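Local coordinates for transcriptional regulator (Mesorhizobium loti, PDB 3BHQ), which probably binds DNA as a transcriptional regulator of the TetR family, with a helical N-terminal DNA-binding domain and a helical C-terminal domain, at residues D14-T22 and H52-V63. Sequence-based numbering, arbitrary orientation.
Sequences DREIIQAAT and HFTDKETLFGEV
D14 and H52 both set CG anti to their own carbonyl carbon (chi1 -72° and -66°), which brings carboxylate and imidazole together at the end of the contact. H52 ND1 donates to D14 OD1 over 2.7 Å, almost straight. The acceptor lies in the ring plane and offers its syn lone pair, while carboxylate and ring planes stand nearly perpendicular. F53 CE2 meets I17 CG2 at 3.7 Å, and F53 CZ lies 3.9 Å from I18 CG1; L59 CD1, from F53's own segment, lies over one ring face, offset toward the rim. I18 is a knob among F53, L59, E62 and V63. A21 CB touches L59 CD2 and, at 3.7 Å, V63 CG2. T22 OG1 donates to I18 O, packs on V63 CG1 at 3.3 Å, and accepts from a water that also donates to V63 O. Segments 14-22 and 56-63 cross at nearly a right angle (-96°), and H52 and F53 tie in the end of the predicted helix-turn-helix. With an alanine in place of the aspartate, H52 ND1 would probably lose this acceptor and the imidazole would be freer to turn. The carboxylate fixes the ND1-H form of the ring and may favour its charged state, a single directed polar bond beside a largely apolar junction.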
# COMPACT_ATOMS: atom_id res chain seq x y z
N ASP A 14 7.95 30.96 2.78
CA ASP A 14 6.96 29.92 2.44
C ASP A 14 7.52 28.49 2.57
O ASP A 14 6.85 27.62 3.08
CB ASP A 14 6.33 30.14 1.06
CG ASP A 14 5.35 31.33 1.04
OD1 ASP A 14 5.03 31.95 2.08
OD2 ASP A 14 4.87 31.63 -0.07
N ARG A 15 8.75 28.29 2.12
CA ARG A 15 9.45 27.02 2.32
C ARG A 15 9.58 26.69 3.81
O ARG A 15 9.34 25.55 4.22
CB ARG A 15 10.84 27.05 1.66
CG ARG A 15 11.66 25.76 1.87
CD ARG A 15 12.98 25.74 1.08
NE ARG A 15 13.79 26.93 1.27
CZ ARG A 15 14.50 27.22 2.37
NH1 ARG A 15 14.55 26.40 3.44
NH2 ARG A 15 15.19 28.36 2.40
N GLU A 16 9.97 27.69 4.62
CA GLU A 16 10.10 27.50 6.07
C GLU A 16 8.78 27.13 6.73
O GLU A 16 8.72 26.28 7.62
CB GLU A 16 10.72 28.73 6.74
CG GLU A 16 12.20 28.92 6.37
CD GLU A 16 12.80 30.25 6.77
OE1 GLU A 16 12.10 31.16 7.23
OE2 GLU A 16 14.03 30.38 6.58
N ILE A 17 7.70 27.80 6.29
CA ILE A 17 6.37 27.51 6.79
C ILE A 17 5.95 26.06 6.44
O ILE A 17 5.43 25.35 7.29
CB ILE A 17 5.32 28.54 6.28
CG1 ILE A 17 5.64 29.92 6.84
CG2 ILE A 17 3.91 28.11 6.65
CD1 ILE A 17 4.91 31.07 6.11
N ILE A 18 6.15 25.66 5.18
CA ILE A 18 5.81 24.29 4.75
C ILE A 18 6.64 23.25 5.51
O ILE A 18 6.12 22.22 5.95
CB ILE A 18 5.92 24.13 3.22
CG1 ILE A 18 4.84 24.96 2.52
CG2 ILE A 18 5.77 22.65 2.82
CD1 ILE A 18 5.09 25.22 1.05
N GLN A 19 7.92 23.54 5.71
CA GLN A 19 8.80 22.64 6.49
C GLN A 19 8.26 22.46 7.93
O GLN A 19 8.17 21.34 8.47
CB GLN A 19 10.22 23.21 6.46
CG GLN A 19 11.30 22.38 7.11
CD GLN A 19 12.67 23.08 7.10
OE1 GLN A 19 12.92 24.05 6.35
NE2 GLN A 19 13.57 22.59 7.95
N ALA A 20 7.92 23.59 8.58
CA ALA A 20 7.35 23.56 9.91
C ALA A 20 6.02 22.83 9.97
O ALA A 20 5.75 22.05 10.87
CB ALA A 20 7.18 25.01 10.45
N ALA A 21 5.17 23.07 8.96
CA ALA A 21 3.86 22.43 8.90
C ALA A 21 4.00 20.93 8.74
O ALA A 21 3.26 20.19 9.33
CB ALA A 21 3.01 23.04 7.77
N THR A 22 4.95 20.53 7.91
CA THR A 22 5.20 19.09 7.64
C THR A 22 5.57 18.36 8.92
O THR A 22 4.97 17.34 9.28
CB THR A 22 6.31 18.88 6.61
OG1 THR A 22 6.00 19.56 5.37
CG2 THR A 22 6.49 17.37 6.31
N HIS A 52 -0.79 33.68 3.11
CA HIS A 52 -0.16 32.82 2.10
C HIS A 52 -0.74 31.43 1.98
O HIS A 52 -0.63 30.81 0.90
CB HIS A 52 1.35 32.72 2.37
CG HIS A 52 2.07 34.01 2.17
ND1 HIS A 52 3.44 34.08 2.05
CD2 HIS A 52 1.61 35.28 1.99
CE1 HIS A 52 3.80 35.35 1.86
NE2 HIS A 52 2.70 36.09 1.83
N PHE A 53 -1.39 30.91 3.02
CA PHE A 53 -1.91 29.56 3.03
C PHE A 53 -3.38 29.40 3.41
O PHE A 53 -3.85 28.25 3.37
CB PHE A 53 -1.02 28.66 3.88
CG PHE A 53 0.38 28.54 3.33
CD1 PHE A 53 0.61 27.74 2.22
CD2 PHE A 53 1.43 29.26 3.85
CE1 PHE A 53 1.90 27.64 1.66
CE2 PHE A 53 2.72 29.18 3.28
CZ PHE A 53 2.95 28.35 2.20
N THR A 54 -4.06 30.49 3.78
CA THR A 54 -5.51 30.54 4.04
C THR A 54 -6.03 29.77 5.26
O THR A 54 -6.72 30.36 6.11
CB THR A 54 -6.32 30.14 2.78
OG1 THR A 54 -6.15 31.20 1.84
CG2 THR A 54 -7.86 29.98 3.06
N ASP A 55 -5.79 28.48 5.28
CA ASP A 55 -6.26 27.64 6.38
C ASP A 55 -5.43 26.39 6.50
O ASP A 55 -4.59 26.11 5.65
CB ASP A 55 -7.79 27.38 6.27
CG ASP A 55 -8.21 26.65 5.02
OD1 ASP A 55 -7.42 25.89 4.40
OD2 ASP A 55 -9.41 26.82 4.68
N LYS A 56 -5.67 25.64 7.58
CA LYS A 56 -4.90 24.47 7.90
C LYS A 56 -5.05 23.38 6.82
O LYS A 56 -4.08 22.68 6.48
CB LYS A 56 -5.28 23.98 9.30
CG LYS A 56 -4.29 23.05 9.92
CD LYS A 56 -4.58 22.79 11.41
CE LYS A 56 -5.88 22.06 11.64
NZ LYS A 56 -6.12 21.80 13.09
N GLU A 57 -6.25 23.28 6.24
CA GLU A 57 -6.51 22.28 5.19
C GLU A 57 -5.69 22.57 3.93
O GLU A 57 -5.11 21.66 3.32
CB GLU A 57 -8.01 22.25 4.84
CG GLU A 57 -8.41 21.31 3.71
CD GLU A 57 -9.91 21.11 3.59
OE1 GLU A 57 -10.69 22.01 4.01
OE2 GLU A 57 -10.30 20.07 3.05
N THR A 58 -5.70 23.83 3.51
CA THR A 58 -4.91 24.31 2.37
C THR A 58 -3.43 24.09 2.58
O THR A 58 -2.72 23.59 1.68
CB THR A 58 -5.26 25.78 2.06
OG1 THR A 58 -6.68 25.90 1.83
CG2 THR A 58 -4.48 26.29 0.83
N LEU A 59 -2.94 24.42 3.78
CA LEU A 59 -1.54 24.24 4.11
C LEU A 59 -1.14 22.75 4.06
O LEU A 59 -0.07 22.42 3.55
CB LEU A 59 -1.26 24.85 5.48
CG LEU A 59 0.18 24.77 6.02
CD1 LEU A 59 1.27 25.15 5.02
CD2 LEU A 59 0.35 25.62 7.31
N PHE A 60 -2.01 21.86 4.53
CA PHE A 60 -1.75 20.40 4.48
C PHE A 60 -1.59 19.97 2.99
O PHE A 60 -0.73 19.16 2.65
CB PHE A 60 -2.87 19.63 5.17
CG PHE A 60 -2.52 18.23 5.67
CD1 PHE A 60 -1.33 17.56 5.37
CD2 PHE A 60 -3.48 17.54 6.43
CE1 PHE A 60 -1.08 16.28 5.88
CE2 PHE A 60 -3.23 16.25 6.92
CZ PHE A 60 -2.05 15.64 6.66
N GLY A 61 -2.42 20.53 2.11
CA GLY A 61 -2.30 20.24 0.70
C GLY A 61 -0.95 20.65 0.12
O GLY A 61 -0.34 19.91 -0.65
N GLU A 62 -0.47 21.83 0.51
CA GLU A 62 0.87 22.27 0.10
C GLU A 62 2.01 21.39 0.66
O GLU A 62 3.04 21.24 -0.00
CB GLU A 62 1.08 23.75 0.46
CG GLU A 62 0.24 24.64 -0.40
CD GLU A 62 0.74 24.71 -1.85
OE1 GLU A 62 1.96 24.89 -2.10
OE2 GLU A 62 -0.08 24.64 -2.73
N VAL A 63 1.85 20.90 1.89
CA VAL A 63 2.81 19.96 2.50
C VAL A 63 2.90 18.71 1.61
O VAL A 63 4.00 18.25 1.27
CB VAL A 63 2.40 19.58 3.93
CG1 VAL A 63 3.09 18.30 4.43
CG2 VAL A 63 2.69 20.78 4.86
O HOH W 1 6.53 18.85 2.84